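Local coordinates for protein photoreceptor-histidine kinase BphP (Stigmatella aurantiaca DW4/3-1, PDB 6BAF) that senses light through a bound biliverdin-type tetrapyrrole in its chromophore-binding domain and, as a phytochrome histidine kinase, probably passes the signal on to control cell development, at residues His9-Leu21 with Ile209-Arg221. Sequence-based numbering, arbitrary orientation.
Sequences HIPGAIQPHGVLL and IIPTIDYQPARVR
The phenol ring of Y215 carries the aliphatic part of Q15 on one face: Q15 CG stands 4.1 Å from the ring centroid, a CH-pi contact displaced toward the hydroxyl end, while P16 CD meets Y215 CD1 obliquely at 3.4 Å. Tyrosine suits the spot because its OH is hydrogen-bonded to S239 OG and V240 N. H17 offers one imidazole face to P211, whose CG lies 3.8 Å from the ring centroid, and Q15 OE1 lies at the ring's edge. A13 CB sits over the centre of one face of the R219 guanidinium. Glutamine suits its place by being greasy along the chain and polar at the end. With its chain extended beyond CG (chi2 -180°), Q15 reaches past the tyrosine; NE2 donates to I209 O at 3.2 Å, nearly in its own amide plane, and also to R238 O, while OE1 accepts from a water that also donates to T212 O. A leucine here would probably leave I209 O and R238 O without their amide donor and the water without its acceptor. The PAS and GAF domains are joined here: strand 218-222, from the GAF sequence, enters the PAS sheet between 13-14 and 30-34, part of the knot known in phytochromes. Antiparallel bonds fix the register, A218 N to I14 O at 2.9 Å and V220 N to G12 O at 3.0 Å. Beta-branched I14 and V220 cross at about a right angle, their CG2 methyls 4.2 Å apart; I210 CG2 lies 4.1 Å from Q15 OE1, and the I210 side chain also borders the bilin.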
loop_
_atom_site.group_PDB
_atom_site.type_symbol
_atom_site.label_atom_id
_atom_site.label_comp_id
_atom_site.label_asym_id
_atom_site.label_seq_id
_atom_site.Cartn_x
_atom_site.Cartn_y
_atom_site.Cartn_z
ATOM N N HIS A 9 -29.904 -2.723 -6.491
ATOM C CA HIS A 9 -29.154 -3.628 -5.619
ATOM C C HIS A 9 -29.656 -5.072 -5.671
ATOM O O HIS A 9 -29.038 -5.953 -5.065
ATOM C CB HIS A 9 -29.192 -3.132 -4.171
ATOM C CG HIS A 9 -30.589 -3.041 -3.618
ATOM N ND1 HIS A 9 -31.565 -2.254 -4.201
ATOM C CD2 HIS A 9 -31.188 -3.676 -2.575
ATOM C CE1 HIS A 9 -32.705 -2.404 -3.541
ATOM N NE2 HIS A 9 -32.504 -3.257 -2.548
ATOM N N ILE A 10 -30.726 -5.360 -6.399
ATOM C CA ILE A 10 -31.202 -6.745 -6.475
ATOM C C ILE A 10 -31.475 -7.103 -7.932
ATOM O O ILE A 10 -32.603 -7.491 -8.263
ATOM C CB ILE A 10 -32.472 -6.953 -5.628
ATOM C CG1 ILE A 10 -33.460 -5.798 -5.883
ATOM C CG2 ILE A 10 -32.137 -7.031 -4.136
ATOM C CD1 ILE A 10 -34.895 -6.005 -5.243
ATOM N N PRO A 11 -30.500 -6.997 -8.836
ATOM C CA PRO A 11 -30.774 -7.394 -10.226
ATOM C C PRO A 11 -30.983 -8.886 -10.421
ATOM O O PRO A 11 -31.498 -9.286 -11.467
ATOM C CB PRO A 11 -29.515 -6.918 -10.981
ATOM C CG PRO A 11 -28.399 -7.027 -9.911
ATOM C CD PRO A 11 -29.120 -6.455 -8.681
ATOM N N GLY A 12 -30.582 -9.744 -9.495
ATOM C CA GLY A 12 -30.732 -11.161 -9.773
ATOM C C GLY A 12 -29.666 -11.739 -10.661
ATOM O O GLY A 12 -29.714 -12.958 -10.964
ATOM N N ALA A 13 -28.677 -10.925 -11.057
ATOM C CA ALA A 13 -27.673 -11.360 -12.017
ATOM C C ALA A 13 -26.364 -10.626 -11.765
ATOM O O ALA A 13 -26.329 -9.574 -11.116
ATOM C CB ALA A 13 -28.147 -11.118 -13.454
ATOM N N ILE A 14 -25.289 -11.181 -12.323
ATOM C CA ILE A 14 -23.964 -10.611 -12.212
ATOM C C ILE A 14 -23.348 -10.417 -13.600
ATOM O O ILE A 14 -23.804 -10.964 -14.610
ATOM C CB ILE A 14 -23.032 -11.486 -11.361
ATOM C CG1 ILE A 14 -22.887 -12.836 -12.030
ATOM C CG2 ILE A 14 -23.500 -11.580 -9.941
ATOM C CD1 ILE A 14 -21.620 -13.502 -11.645
ATOM N N GLN A 15 -22.261 -9.667 -13.613
ATOM C CA GLN A 15 -21.444 -9.523 -14.800
ATOM C C GLN A 15 -20.636 -10.796 -14.955
ATOM O O GLN A 15 -20.038 -11.264 -13.984
ATOM C CB GLN A 15 -20.540 -8.306 -14.646
ATOM C CG GLN A 15 -21.306 -7.001 -14.475
ATOM C CD GLN A 15 -20.381 -5.796 -14.328
ATOM O OE1 GLN A 15 -19.506 -5.574 -15.173
ATOM N NE2 GLN A 15 -20.553 -5.023 -13.249
ATOM N N PRO A 16 -20.625 -11.419 -16.134
ATOM C CA PRO A 16 -20.171 -12.810 -16.221
ATOM C C PRO A 16 -18.668 -13.021 -16.238
ATOM O O PRO A 16 -18.249 -14.168 -16.425
ATOM C CB PRO A 16 -20.799 -13.286 -17.544
ATOM C CG PRO A 16 -20.935 -12.031 -18.349
ATOM C CD PRO A 16 -21.256 -10.945 -17.380
ATOM N N HIS A 17 -17.815 -11.999 -16.036
ATOM C CA HIS A 17 -16.376 -12.301 -16.033
ATOM C C HIS A 17 -15.901 -12.913 -14.732
ATOM O O HIS A 17 -14.746 -13.349 -14.665
ATOM C CB HIS A 17 -15.530 -11.051 -16.307
ATOM C CG HIS A 17 -15.770 -9.937 -15.336
ATOM N ND1 HIS A 17 -16.862 -9.095 -15.424
ATOM C CD2 HIS A 17 -15.068 -9.533 -14.248
ATOM C CE1 HIS A 17 -16.813 -8.211 -14.440
ATOM N NE2 HIS A 17 -15.741 -8.466 -13.703
ATOM N N GLY A 18 -16.742 -12.933 -13.688
ATOM C CA GLY A 18 -16.430 -13.643 -12.459
ATOM C C GLY A 18 -17.603 -14.540 -12.092
ATOM O O GLY A 18 -18.615 -14.572 -12.790
ATOM N N VAL A 19 -17.442 -15.280 -10.999
ATOM C CA VAL A 19 -18.503 -16.145 -10.505
ATOM C C VAL A 19 -18.906 -15.629 -9.133
ATOM O O VAL A 19 -18.048 -15.237 -8.343
ATOM C CB VAL A 19 -18.085 -17.633 -10.431
ATOM C CG1 VAL A 19 -19.103 -18.432 -9.583
ATOM C CG2 VAL A 19 -18.068 -18.222 -11.810
ATOM N N LEU A 20 -20.208 -15.627 -8.854
ATOM C CA LEU A 20 -20.713 -15.333 -7.520
ATOM C C LEU A 20 -21.264 -16.605 -6.881
ATOM O O LEU A 20 -22.072 -17.308 -7.492
ATOM C CB LEU A 20 -21.785 -14.268 -7.592
ATOM C CG LEU A 20 -22.287 -13.812 -6.220
ATOM C CD1 LEU A 20 -22.409 -12.293 -6.178
ATOM C CD2 LEU A 20 -23.634 -14.529 -5.896
ATOM N N LEU A 21 -20.822 -16.896 -5.663
ATOM C CA LEU A 21 -21.357 -17.969 -4.834
ATOM C C LEU A 21 -21.904 -17.380 -3.541
ATOM O O LEU A 21 -21.368 -16.397 -3.031
ATOM C CB LEU A 21 -20.267 -18.983 -4.494
ATOM C CG LEU A 21 -19.444 -19.537 -5.651
ATOM C CD1 LEU A 21 -18.357 -20.414 -5.067
ATOM C CD2 LEU A 21 -20.327 -20.339 -6.639
ATOM N N ILE A 209 -17.031 -1.261 -11.151
ATOM C CA ILE A 209 -16.351 -1.432 -12.427
ATOM C C ILE A 209 -17.251 -2.198 -13.388
ATOM O O ILE A 209 -17.868 -3.215 -13.026
ATOM C CB ILE A 209 -14.971 -2.117 -12.274
ATOM C CG1 ILE A 209 -14.252 -2.076 -13.634
ATOM C CG2 ILE A 209 -15.093 -3.544 -11.751
ATOM C CD1 ILE A 209 -12.799 -2.428 -13.575
ATOM N N ILE A 210 -17.318 -1.700 -14.624
ATOM C CA ILE A 210 -18.022 -2.334 -15.736
ATOM C C ILE A 210 -16.990 -2.543 -16.839
ATOM O O ILE A 210 -16.768 -1.631 -17.643
ATOM C CB ILE A 210 -19.186 -1.454 -16.209
ATOM C CG1 ILE A 210 -20.057 -1.066 -15.021
ATOM C CG2 ILE A 210 -19.992 -2.137 -17.356
ATOM C CD1 ILE A 210 -20.970 0.124 -15.302
ATOM N N PRO A 211 -16.307 -3.687 -16.899
ATOM C CA PRO A 211 -15.186 -3.817 -17.856
ATOM C C PRO A 211 -15.625 -3.924 -19.301
ATOM O O PRO A 211 -14.805 -3.668 -20.187
ATOM C CB PRO A 211 -14.455 -5.088 -17.395
ATOM C CG PRO A 211 -15.431 -5.810 -16.484
ATOM C CD PRO A 211 -16.373 -4.796 -15.929
ATOM N N THR A 212 -16.866 -4.341 -19.570
ATOM C CA THR A 212 -17.485 -4.194 -20.882
ATOM C C THR A 212 -18.981 -3.970 -20.699
ATOM O O THR A 212 -19.630 -4.679 -19.911
ATOM C CB THR A 212 -17.248 -5.402 -21.785
ATOM O OG1 THR A 212 -17.934 -5.165 -23.012
ATOM C CG2 THR A 212 -17.768 -6.707 -21.169
ATOM N N ILE A 213 -19.529 -2.970 -21.395
ATOM C CA ILE A 213 -20.968 -2.769 -21.293
ATOM C C ILE A 213 -21.772 -3.781 -22.094
ATOM O O ILE A 213 -22.990 -3.800 -21.954
ATOM C CB ILE A 213 -21.422 -1.372 -21.738
ATOM C CG1 ILE A 213 -21.343 -1.266 -23.265
ATOM C CG2 ILE A 213 -20.637 -0.299 -20.979
ATOM C CD1 ILE A 213 -21.945 0.043 -23.806
ATOM N N ASP A 214 -21.131 -4.646 -22.895
ATOM C CA ASP A 214 -21.802 -5.688 -23.691
ATOM C C ASP A 214 -21.554 -7.034 -23.035
ATOM O O ASP A 214 -20.516 -7.672 -23.254
ATOM C CB ASP A 214 -21.291 -5.709 -25.127
ATOM C CG ASP A 214 -21.628 -4.430 -25.866
ATOM O OD1 ASP A 214 -22.792 -3.967 -25.732
ATOM O OD2 ASP A 214 -20.720 -3.876 -26.542
ATOM N N TYR A 215 -22.495 -7.462 -22.217
ATOM C CA TYR A 215 -22.343 -8.740 -21.551
ATOM C C TYR A 215 -23.728 -9.334 -21.390
ATOM O O TYR A 215 -24.728 -8.613 -21.327
ATOM C CB TYR A 215 -21.642 -8.589 -20.187
ATOM C CG TYR A 215 -22.414 -7.784 -19.138
ATOM C CD1 TYR A 215 -23.321 -8.414 -18.278
ATOM C CD2 TYR A 215 -22.211 -6.418 -18.990
ATOM C CE1 TYR A 215 -24.035 -7.689 -17.307
ATOM C CE2 TYR A 215 -22.904 -5.677 -18.024
ATOM C CZ TYR A 215 -23.820 -6.333 -17.193
ATOM O OH TYR A 215 -24.488 -5.638 -16.242
ATOM N N GLN A 216 -23.775 -10.650 -21.301
ATOM C CA GLN A 216 -25.023 -11.310 -21.004
ATOM C C GLN A 216 -25.089 -11.543 -19.500
ATOM O O GLN A 216 -24.264 -12.320 -18.978
ATOM C CB GLN A 216 -25.108 -12.628 -21.775
ATOM C CG GLN A 216 -26.324 -13.471 -21.439
ATOM C CD GLN A 216 -27.456 -13.172 -22.415
ATOM O OE1 GLN A 216 -28.510 -12.660 -22.015
ATOM N NE2 GLN A 216 -27.223 -13.452 -23.718
ATOM N N PRO A 217 -26.016 -10.909 -18.769
ATOM C CA PRO A 217 -26.059 -11.088 -17.307
ATOM C C PRO A 217 -26.177 -12.560 -16.951
ATOM O O PRO A 217 -26.865 -13.319 -17.631
ATOM C CB PRO A 217 -27.300 -10.284 -16.884
ATOM C CG PRO A 217 -27.478 -9.231 -17.965
ATOM C CD PRO A 217 -27.071 -9.996 -19.250
ATOM N N ALA A 218 -25.404 -13.004 -15.954
ATOM C CA ALA A 218 -25.437 -14.403 -15.515
ATOM C C ALA A 218 -26.360 -14.506 -14.291
ATOM O O ALA A 218 -26.041 -13.966 -13.219
ATOM C CB ALA A 218 -24.033 -14.916 -15.189
ATOM N N ARG A 219 -27.513 -15.163 -14.458
ATOM C CA ARG A 219 -28.473 -15.295 -13.360
ATOM C C ARG A 219 -27.847 -16.029 -12.178
ATOM O O ARG A 219 -27.033 -16.941 -12.337
ATOM C CB ARG A 219 -29.751 -16.038 -13.812
ATOM C CG ARG A 219 -30.460 -15.337 -14.973
ATOM C CD ARG A 219 -31.375 -14.224 -14.476
ATOM N NE ARG A 219 -31.192 -13.074 -15.371
ATOM C CZ ARG A 219 -31.636 -11.826 -15.152
ATOM N NH1 ARG A 219 -32.319 -11.536 -14.021
ATOM N NH2 ARG A 219 -31.372 -10.870 -16.073
ATOM N N VAL A 220 -28.240 -15.615 -10.981
ATOM C CA VAL A 220 -27.821 -16.285 -9.758
ATOM C C VAL A 220 -28.896 -17.309 -9.420
ATOM O O VAL A 220 -30.030 -16.936 -9.100
ATOM C CB VAL A 220 -27.625 -15.298 -8.605
ATOM C CG1 VAL A 220 -27.156 -16.054 -7.402
ATOM C CG2 VAL A 220 -26.604 -14.213 -9.002
ATOM N N ARG A 221 -28.545 -18.589 -9.508
ATOM C CA ARG A 221 -29.455 -19.681 -9.181
ATOM C C ARG A 221 -29.318 -20.024 -7.707
ATOM O O ARG A 221 -28.238 -19.896 -7.132
ATOM C CB ARG A 221 -29.139 -20.942 -10.006
ATOM C CG ARG A 221 -28.897 -20.705 -11.489
ATOM C CD ARG A 221 -30.136 -20.893 -12.385
ATOM N NE ARG A 221 -29.768 -20.870 -13.816
ATOM C CZ ARG A 221 -29.301 -21.929 -14.498
ATOM N NH1 ARG A 221 -29.145 -23.123 -13.899
ATOM N NH2 ARG A 221 -28.983 -21.801 -15.788
HETATM O O HOH W 1 -18.904 -6.232 -17.710
#